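Tailspike protein (Siphovirus 9NA, PDB 3RIQ) binds the lipopolysaccharide receptor on Salmonella and cleaves it as an endorhamnosidase, serving as the receptor-binding tailspike of the phage. Local coordinates at the interface of chains A and B. Numbering follows the deposited sequence. Chains: chain A/B, Tailspike protein.

The interface of chains A and B. Residues chain A 336, 338, 340, 360, 386; chain B 335, 357-358, 383-384.
A:Met386 meets B:Asn358 tip to tip. The bend at chi3 of A:Met386 (-68°) brings its methyl CE to the amide of B:Asn358, 3.4 Å from the oxygen OD1. The sulfur SD of A:Met386 rests against CA of B:Gly384 at 3.6 Å. Next to it, the methyls CG2 of A:Thr360 and B:Thr357 also point at each other. A:Val338 and B:Asp335 instead run past one another in opposite directions, and CG2 of the valine packs beside the carboxylate. The phenol of A:Tyr340 passes B:Arg383 at a slant, with ring and guanidinium planes 59° apart. OH of A:Tyr340 is 3.3 Å from NH1 of B:Arg383, a contact and not a hydrogen bond.

Polar groups are joined across the patch by water. Two waters link the amide of A:Asn336 to OD2 of B:Asp335. One lies 2.6 Å from OD1 of A:Asn336, the other 2.9 Å from its ND2. A third water lies 2.7 Å from both OH of A:Tyr340 and OG1 of B:Thr357.

Within chain B, the other carboxylate oxygen, OD1 of B:Asp335, takes bonds from B:Asn358 and B:Thr357. ND2 of B:Asn358 donates to the syn lone pair of OD1 of B:Asp335 at 2.9 Å, nearly straight and nearly in the amide plane. OG1 of B:Thr357 meets it on the anti side, 25° out of the carboxylate plane. The threonine's first torsion turns OG1 to B:Asp335 while CG2 faces chain A. These bonds hold the carboxylate and the amide in place facing chain A.

The patch joins strands of neighbouring right-handed beta-helices in the trimer typical of P22-like tailspikes. Its small apolar contacts and bridging waters likely contribute to holding the subunits side by side.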
# COMPACT_ATOMS: atom_id res chain seq x y z
N ASN A 336 -1.56 5.14 -4.56
CA ASN A 336 -1.77 3.69 -4.60
C ASN A 336 -3.09 3.32 -5.26
O ASN A 336 -4.08 2.95 -4.60
CB ASN A 336 -1.60 3.01 -3.23
CG ASN A 336 -1.68 1.49 -3.34
OD1 ASN A 336 -1.69 0.94 -4.45
ND2 ASN A 336 -1.80 0.80 -2.20
N VAL A 338 -4.41 0.87 -8.46
CA VAL A 338 -4.01 -0.21 -9.39
C VAL A 338 -5.22 -0.54 -10.24
O VAL A 338 -6.29 -0.83 -9.68
CB VAL A 338 -3.60 -1.50 -8.59
CG1 VAL A 338 -3.34 -2.69 -9.51
CG2 VAL A 338 -2.39 -1.20 -7.67
N TYR A 340 -6.62 -2.91 -13.60
CA TYR A 340 -6.41 -3.97 -14.60
C TYR A 340 -7.59 -3.96 -15.57
O TYR A 340 -8.75 -3.88 -15.14
CB TYR A 340 -6.39 -5.35 -13.92
CG TYR A 340 -5.06 -5.72 -13.35
CD1 TYR A 340 -4.11 -6.38 -14.15
CD2 TYR A 340 -4.71 -5.38 -12.04
CE1 TYR A 340 -2.86 -6.69 -13.66
CE2 TYR A 340 -3.45 -5.71 -11.51
CZ TYR A 340 -2.52 -6.36 -12.36
OH TYR A 340 -1.24 -6.66 -11.95
N THR A 360 -0.48 2.06 -10.84
CA THR A 360 -0.13 0.90 -11.66
C THR A 360 -1.31 0.64 -12.59
O THR A 360 -2.42 0.40 -12.10
CB THR A 360 0.14 -0.33 -10.78
OG1 THR A 360 1.25 -0.02 -9.91
CG2 THR A 360 0.54 -1.54 -11.63
N MET A 386 3.63 3.00 -13.03
CA MET A 386 3.95 1.80 -13.80
C MET A 386 2.82 1.54 -14.77
O MET A 386 1.65 1.49 -14.38
CB MET A 386 4.16 0.60 -12.86
CG MET A 386 5.40 0.71 -11.97
SD MET A 386 5.85 -0.85 -11.21
CE MET A 386 4.51 -1.12 -10.08
N ASP B 335 -0.59 -8.01 -5.38
CA ASP B 335 -0.04 -6.66 -5.30
C ASP B 335 0.38 -6.30 -3.88
O ASP B 335 -0.41 -6.50 -2.95
CB ASP B 335 -1.06 -5.60 -5.80
CG ASP B 335 -0.52 -4.18 -5.67
OD1 ASP B 335 0.57 -3.92 -6.27
OD2 ASP B 335 -1.09 -3.33 -4.95
N THR B 357 2.75 -7.50 -8.69
CA THR B 357 3.25 -6.13 -8.59
C THR B 357 3.65 -5.73 -7.20
O THR B 357 3.08 -6.21 -6.24
CB THR B 357 2.20 -5.08 -9.11
OG1 THR B 357 0.97 -5.23 -8.41
CG2 THR B 357 1.93 -5.25 -10.60
N ASN B 358 4.65 -4.86 -7.11
CA ASN B 358 5.04 -4.23 -5.83
C ASN B 358 5.45 -5.23 -4.77
O ASN B 358 4.89 -5.28 -3.66
CB ASN B 358 3.93 -3.27 -5.38
CG ASN B 358 3.78 -2.12 -6.36
OD1 ASN B 358 4.77 -1.44 -6.66
ND2 ASN B 358 2.60 -1.96 -6.92
N ARG B 383 6.04 -6.53 -12.01
CA ARG B 383 6.29 -5.08 -12.18
C ARG B 383 6.52 -4.47 -10.81
O ARG B 383 5.63 -4.56 -9.96
CB ARG B 383 5.16 -4.32 -12.89
CG ARG B 383 4.68 -4.87 -14.23
CD ARG B 383 3.44 -5.64 -14.06
NE ARG B 383 2.77 -6.08 -15.29
CZ ARG B 383 1.68 -6.86 -15.27
NH1 ARG B 383 1.15 -7.24 -14.10
NH2 ARG B 383 1.13 -7.27 -16.40
N GLY B 384 7.66 -3.84 -10.60
CA GLY B 384 7.92 -3.18 -9.34
C GLY B 384 8.41 -4.19 -8.32
O GLY B 384 7.64 -4.66 -7.49
O HOH W 1 0.03 -0.85 -5.27
O HOH W 2 -0.98 -6.88 -9.30
O HOH W 3 -1.74 -2.11 -2.37